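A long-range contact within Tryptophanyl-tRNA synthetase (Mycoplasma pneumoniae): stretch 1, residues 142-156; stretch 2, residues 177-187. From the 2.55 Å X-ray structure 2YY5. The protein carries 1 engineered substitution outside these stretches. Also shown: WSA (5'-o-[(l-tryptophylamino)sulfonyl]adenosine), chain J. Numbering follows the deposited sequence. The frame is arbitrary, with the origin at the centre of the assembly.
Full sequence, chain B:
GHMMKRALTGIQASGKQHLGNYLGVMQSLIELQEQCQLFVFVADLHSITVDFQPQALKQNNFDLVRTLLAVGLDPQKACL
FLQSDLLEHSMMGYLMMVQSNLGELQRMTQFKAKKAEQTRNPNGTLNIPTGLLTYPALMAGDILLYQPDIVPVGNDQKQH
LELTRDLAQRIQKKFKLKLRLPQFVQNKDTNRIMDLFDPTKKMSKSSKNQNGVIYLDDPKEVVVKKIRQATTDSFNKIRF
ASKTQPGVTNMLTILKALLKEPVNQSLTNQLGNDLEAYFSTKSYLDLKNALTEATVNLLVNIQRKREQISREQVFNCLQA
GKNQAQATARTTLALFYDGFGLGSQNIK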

# COMPACT_ATOMS: atom_id res chain seq x y z
N ASP B 142 -11.13 0.09 -1.16
CA ASP B 142 -12.08 0.74 -0.26
C ASP B 142 -13.49 0.27 -0.61
O ASP B 142 -14.31 0.06 0.28
N ILE B 143 -13.75 0.11 -1.90
CA ILE B 143 -15.05 -0.34 -2.37
C ILE B 143 -15.30 -1.79 -1.97
O ILE B 143 -16.21 -2.09 -1.21
N LEU B 144 -14.46 -2.68 -2.49
CA LEU B 144 -14.58 -4.11 -2.25
C LEU B 144 -14.56 -4.59 -0.80
O LEU B 144 -15.00 -5.71 -0.51
N LEU B 145 -14.07 -3.76 0.11
CA LEU B 145 -14.02 -4.15 1.52
C LEU B 145 -15.43 -4.26 2.10
O LEU B 145 -15.68 -5.03 3.03
N TYR B 146 -16.35 -3.48 1.55
CA TYR B 146 -17.73 -3.48 2.02
C TYR B 146 -18.70 -4.16 1.06
O TYR B 146 -19.91 -4.20 1.32
N GLN B 147 -18.17 -4.70 -0.04
CA GLN B 147 -18.99 -5.41 -1.02
C GLN B 147 -20.32 -4.71 -1.27
O GLN B 147 -21.36 -5.35 -1.25
N PRO B 148 -20.31 -3.40 -1.53
CA PRO B 148 -21.54 -2.65 -1.76
C PRO B 148 -22.20 -2.93 -3.10
O PRO B 148 -21.55 -3.39 -4.04
N ASP B 149 -23.50 -2.63 -3.19
CA ASP B 149 -24.26 -2.81 -4.42
C ASP B 149 -23.97 -1.63 -5.34
O ASP B 149 -23.73 -1.79 -6.54
N ILE B 150 -23.99 -0.43 -4.76
CA ILE B 150 -23.71 0.77 -5.54
C ILE B 150 -22.64 1.64 -4.88
O ILE B 150 -22.33 1.51 -3.69
N VAL B 151 -22.08 2.53 -5.68
CA VAL B 151 -21.05 3.45 -5.22
C VAL B 151 -21.44 4.80 -5.77
O VAL B 151 -21.17 5.12 -6.92
N PRO B 152 -22.14 5.61 -4.95
CA PRO B 152 -22.55 6.94 -5.42
C PRO B 152 -21.41 7.95 -5.50
O PRO B 152 -20.80 8.30 -4.48
N VAL B 153 -21.13 8.40 -6.72
CA VAL B 153 -20.04 9.34 -6.96
C VAL B 153 -20.31 10.28 -8.13
O VAL B 153 -21.29 10.13 -8.85
N GLY B 154 -19.40 11.24 -8.30
CA GLY B 154 -19.51 12.19 -9.39
C GLY B 154 -19.02 11.56 -10.68
O GLY B 154 -18.36 10.51 -10.66
N ASN B 155 -19.35 12.19 -11.80
CA ASN B 155 -18.97 11.70 -13.10
C ASN B 155 -17.48 11.39 -13.19
O ASN B 155 -17.10 10.33 -13.67
N ASP B 156 -16.66 12.32 -12.73
CA ASP B 156 -15.20 12.19 -12.75
C ASP B 156 -14.65 10.90 -12.15
O ASP B 156 -13.49 10.57 -12.36
N LEU B 177 -12.92 -16.32 -5.93
CA LEU B 177 -13.45 -15.67 -4.75
C LEU B 177 -14.85 -15.14 -5.08
O LEU B 177 -15.03 -14.46 -6.08
N LYS B 178 -15.83 -15.47 -4.25
CA LYS B 178 -17.20 -15.00 -4.48
C LYS B 178 -17.28 -13.50 -4.23
O LYS B 178 -17.17 -13.03 -3.09
N LEU B 179 -17.46 -12.73 -5.30
CA LEU B 179 -17.55 -11.29 -5.18
C LEU B 179 -18.81 -10.74 -5.82
O LEU B 179 -19.55 -11.44 -6.51
N ARG B 180 -19.04 -9.47 -5.57
CA ARG B 180 -20.18 -8.77 -6.12
C ARG B 180 -19.57 -7.54 -6.79
O ARG B 180 -18.85 -6.78 -6.15
N LEU B 181 -19.83 -7.36 -8.08
CA LEU B 181 -19.29 -6.22 -8.79
C LEU B 181 -20.01 -4.94 -8.39
O LEU B 181 -21.22 -4.82 -8.51
N PRO B 182 -19.26 -3.95 -7.88
CA PRO B 182 -19.90 -2.70 -7.48
C PRO B 182 -20.41 -1.94 -8.69
O PRO B 182 -19.76 -1.90 -9.72
N GLN B 183 -21.58 -1.32 -8.56
CA GLN B 183 -22.15 -0.55 -9.65
C GLN B 183 -21.93 0.96 -9.51
O GLN B 183 -22.21 1.54 -8.46
N PHE B 184 -21.44 1.59 -10.58
CA PHE B 184 -21.22 3.03 -10.58
C PHE B 184 -22.58 3.75 -10.62
O PHE B 184 -23.43 3.42 -11.45
N VAL B 185 -22.77 4.72 -9.73
CA VAL B 185 -24.02 5.48 -9.69
C VAL B 185 -23.77 6.97 -9.48
O VAL B 185 -23.15 7.39 -8.50
N GLN B 186 -24.27 7.77 -10.42
CA GLN B 186 -24.11 9.22 -10.38
C GLN B 186 -25.48 9.89 -10.44
O GLN B 186 -26.44 9.30 -10.92
N ASN B 187 -25.55 11.12 -9.96
CA ASN B 187 -26.79 11.88 -9.97
C ASN B 187 -27.10 12.24 -11.41
O ASN B 187 -26.26 12.82 -12.10

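Two parallel strands, paired through Ile-150 with Gln-183, Val-151 with Phe-184 and Pro-152 with Val-185, lie side by side and, with their flanking loops, bury 830 Å² between the stretches. Leu-177 and Lys-178 stay at the margin, their side chains out of contact. Leu-179 begins the packing, lying beside the Gln-147 side chain, whose amide is probably turned over in the model. Arg-180 points toward stretch 1 and extends through t, t and m torsions, so that its NE reaches OD2 of Asp-149 at 2.7 Å, a hydrogen bond within a salt bridge. The carboxylate oxygen meets the guanidinium at its edge, and Asp-149, an m rotamer, brings it there although its own CA-to-CB bond points away. Water 1 joins the backbones by donating to Pro-148 O (3.0 Å) and Arg-180 O (2.8 Å). Leu-181 (m, t) points away. Pro-182 is buried among aliphatic side chains: its CB meets CG2 of Ile-143 (m, t) at 3.5 Å and CG2 of Val-151 (t) at 4.0 Å, while its CD lies 3.9 Å from CD1 of Leu-144.

From Gln-183 onward the backbones pair. Gln-183 N donates to Asp-149 O (3.0 Å) and Val-151 N to Gln-183 O (3.0 Å); Val-185 N then donates to Val-151 O (3.3 Å) and Val-153 N to Val-185 O (2.9 Å). As is usual for extended strands, the side chains alternate between the sheet's faces. Gln-183 (t, t) shares one with Ile-150, Pro-152 and Val-185, and its OE1 comes within 3.9 Å of Ile-150 CG2. Phe-184 (t) shares the other with Val-151; its CE1 approaches Val-153 CG2 at 3.4 Å, and Gly-154 O lies at the ring edge, 3.7 Å from CE1. Val-185 (t) returns to the first face, where its CG2 packs against Ile-150 CB at 3.8 Å. Gln-186 (p, t) turns its amide to Asn-155, NE2 donating to OD1 of Asn-155 (t) at 3.3 Å. The Asn-187 side chain (t) makes no contact with stretch 1, but its N donates to water 2 (2.8 Å), which donates in turn to Val-153 O (2.9 Å).

The tryptophanyl adenylate analogue WSA contacts stretch 1. Its N11 donates to Asp-142 OD2 (3.3 Å), and its CH2 lies 3.7 Å from Val-151 CG1. Gly-154 N donates to O3' of WSA (3.1 Å) and weakly to O2' (3.0 Å), which itself donates to Asp-156 OD1 (2.7 Å). A CB on Gly-154 would come within 2.4 Å of O2', so the bare backbone leaves room for the ribose.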

# COMPACT_ATOMS: atom_id res chain seq x y z
CB ASP B 142 -12.03 2.27 -0.40
CG ASP B 142 -10.65 2.86 -0.09
OD1 ASP B 142 -9.98 2.42 0.88
OD2 ASP B 142 -10.24 3.78 -0.83
CB ILE B 143 -15.16 -0.25 -3.90
CG1 ILE B 143 -14.89 1.18 -4.38
CG2 ILE B 143 -16.54 -0.70 -4.34
CD1 ILE B 143 -14.68 1.27 -5.88
CB LEU B 144 -13.52 -4.85 -3.06
CG LEU B 144 -13.84 -5.14 -4.54
CD1 LEU B 144 -15.24 -4.68 -4.88
CD2 LEU B 144 -12.82 -4.47 -5.42
CB LEU B 145 -13.25 -3.11 2.33
CG LEU B 145 -11.91 -3.50 2.95
CD1 LEU B 145 -11.35 -2.30 3.72
CD2 LEU B 145 -12.10 -4.71 3.87
CB TYR B 146 -18.16 -2.03 2.31
CG TYR B 146 -17.25 -1.36 3.31
CD1 TYR B 146 -17.42 -1.57 4.68
CD2 TYR B 146 -16.14 -0.63 2.88
CE1 TYR B 146 -16.49 -1.08 5.60
CE2 TYR B 146 -15.20 -0.13 3.80
CZ TYR B 146 -15.38 -0.36 5.16
OH TYR B 146 -14.44 0.08 6.06
CB GLN B 147 -19.27 -6.82 -0.53
CG GLN B 147 -18.08 -7.76 -0.54
CD GLN B 147 -17.55 -8.00 -1.93
OE1 GLN B 147 -16.46 -7.55 -2.28
NE2 GLN B 147 -18.33 -8.70 -2.75
CB PRO B 148 -21.07 -1.21 -1.67
CG PRO B 148 -19.77 -1.30 -2.42
CD PRO B 148 -19.13 -2.54 -1.79
CB ASP B 149 -25.75 -2.87 -4.13
CG ASP B 149 -26.16 -4.16 -3.46
OD1 ASP B 149 -26.99 -4.09 -2.52
OD2 ASP B 149 -25.68 -5.23 -3.86
CB ILE B 150 -25.00 1.61 -5.81
CG1 ILE B 150 -25.43 2.41 -4.58
CG2 ILE B 150 -26.10 0.69 -6.30
CD1 ILE B 150 -25.90 1.59 -3.45
CB VAL B 151 -19.66 3.04 -5.75
CG1 VAL B 151 -18.60 4.03 -5.30
CG2 VAL B 151 -19.30 1.66 -5.26
CB PRO B 152 -23.64 7.33 -4.42
CG PRO B 152 -23.28 6.58 -3.18
CD PRO B 152 -22.83 5.24 -3.70
CB VAL B 153 -18.74 8.58 -7.29
CG1 VAL B 153 -18.17 7.95 -6.05
CG2 VAL B 153 -19.04 7.52 -8.33
CB ASN B 155 -19.32 12.73 -14.17
CG ASN B 155 -19.02 12.24 -15.56
OD1 ASN B 155 -19.68 11.34 -16.07
ND2 ASN B 155 -18.00 12.82 -16.19
CB ASP B 156 -14.58 13.38 -12.02
CG ASP B 156 -15.07 13.48 -10.59
OD1 ASP B 156 -16.29 13.65 -10.40
OD2 ASP B 156 -14.23 13.37 -9.67
CB LEU B 177 -12.52 -14.52 -4.37
CG LEU B 177 -12.26 -14.15 -2.92
CD1 LEU B 177 -12.02 -15.39 -2.08
CD2 LEU B 177 -11.04 -13.23 -2.86
CB LYS B 178 -18.21 -15.69 -3.54
CG LYS B 178 -18.34 -17.20 -3.69
CD LYS B 178 -17.19 -17.95 -3.03
CE LYS B 178 -17.63 -19.34 -2.58
NZ LYS B 178 -18.76 -19.26 -1.61
CB LEU B 179 -16.33 -10.61 -5.82
CG LEU B 179 -15.14 -10.29 -4.92
CD1 LEU B 179 -14.62 -11.55 -4.26
CD2 LEU B 179 -14.04 -9.63 -5.74
CB ARG B 180 -21.13 -8.36 -5.00
CG ARG B 180 -22.00 -7.16 -5.30
CD ARG B 180 -22.69 -6.64 -4.04
NE ARG B 180 -23.95 -7.34 -3.76
CZ ARG B 180 -24.06 -8.48 -3.09
NH1 ARG B 180 -25.26 -9.01 -2.90
NH2 ARG B 180 -22.99 -9.07 -2.58
CB LEU B 181 -19.40 -6.44 -10.29
CG LEU B 181 -18.72 -7.73 -10.79
CD1 LEU B 181 -18.88 -7.81 -12.30
CD2 LEU B 181 -17.24 -7.75 -10.38
CB PRO B 182 -18.78 -1.96 -6.77
CG PRO B 182 -17.57 -2.39 -7.56
CD PRO B 182 -17.80 -3.88 -7.71
CB GLN B 183 -23.65 -0.81 -9.78
CG GLN B 183 -24.33 0.17 -10.71
CD GLN B 183 -25.77 -0.18 -10.99
OE1 GLN B 183 -26.58 -0.34 -10.06
NE2 GLN B 183 -26.12 -0.29 -12.27
CB PHE B 184 -20.39 3.43 -11.80
CG PHE B 184 -20.39 4.91 -12.09
CD1 PHE B 184 -19.50 5.76 -11.43
CD2 PHE B 184 -21.28 5.46 -13.00
CE1 PHE B 184 -19.50 7.14 -11.68
CE2 PHE B 184 -21.30 6.84 -13.25
CZ PHE B 184 -20.40 7.68 -12.59
CB VAL B 185 -24.96 4.96 -8.58
CG1 VAL B 185 -26.10 5.93 -8.36
CG2 VAL B 185 -25.52 3.61 -8.98
CB GLN B 186 -23.26 9.70 -11.55
CG GLN B 186 -23.96 9.60 -12.89
CD GLN B 186 -23.13 10.11 -14.06
OE1 GLN B 186 -23.56 10.05 -15.21
NE2 GLN B 186 -21.93 10.62 -13.77
CB ASN B 187 -26.63 13.13 -9.11
CG ASN B 187 -27.88 13.97 -9.05
OD1 ASN B 187 -28.26 14.63 -10.03
ND2 ASN B 187 -28.55 13.95 -7.90
CD2 WSA J . -13.83 7.24 -3.04
CE3 WSA J . -15.12 7.55 -3.45
CZ3 WSA J . -16.06 6.54 -3.58
CH2 WSA J . -15.71 5.22 -3.30
CZ2 WSA J . -14.42 4.91 -2.88
CE2 WSA J . -13.48 5.93 -2.75
N11 WSA J . -12.21 5.93 -2.36
CD1 WSA J . -11.74 7.18 -2.38
CG WSA J . -12.70 8.01 -2.79
CB WSA J . -12.58 9.52 -2.93
CA WSA J . -12.79 9.97 -4.38
NH3 WSA J . -11.82 9.31 -5.27
C WSA J . -12.61 11.49 -4.46
O WSA J . -11.48 11.98 -4.45
NS WSA J . -13.71 12.23 -4.53
S WSA J . -13.39 13.76 -4.07
O1S WSA J . -12.89 13.78 -2.65
O2S WSA J . -12.34 14.36 -4.95
O5' WSA J . -14.63 14.47 -4.18
C5' WSA J . -15.78 13.94 -3.52
C4' WSA J . -16.97 13.65 -4.45
O4' WSA J . -17.33 14.85 -5.15
C3' WSA J . -16.68 12.59 -5.51
O3' WSA J . -17.84 11.77 -5.69
C2' WSA J . -16.45 13.44 -6.75
O2' WSA J . -16.76 12.68 -7.92
C1' WSA J . -17.54 14.48 -6.53
N9 WSA J . -17.30 15.66 -7.40
C8 WSA J . -16.16 16.34 -7.47
N7 WSA J . -16.30 17.37 -8.30
C5 WSA J . -17.55 17.35 -8.76
C4 WSA J . -18.19 16.25 -8.19
N3 WSA J . -19.47 16.01 -8.50
C2 WSA J . -20.13 16.80 -9.33
N1 WSA J . -19.55 17.85 -9.89
C6 WSA J . -18.27 18.16 -9.62
N6 WSA J . -17.70 19.23 -10.17
O HOH W 1 -18.85 -4.56 -4.41
O HOH W 2 -23.10 12.33 -9.32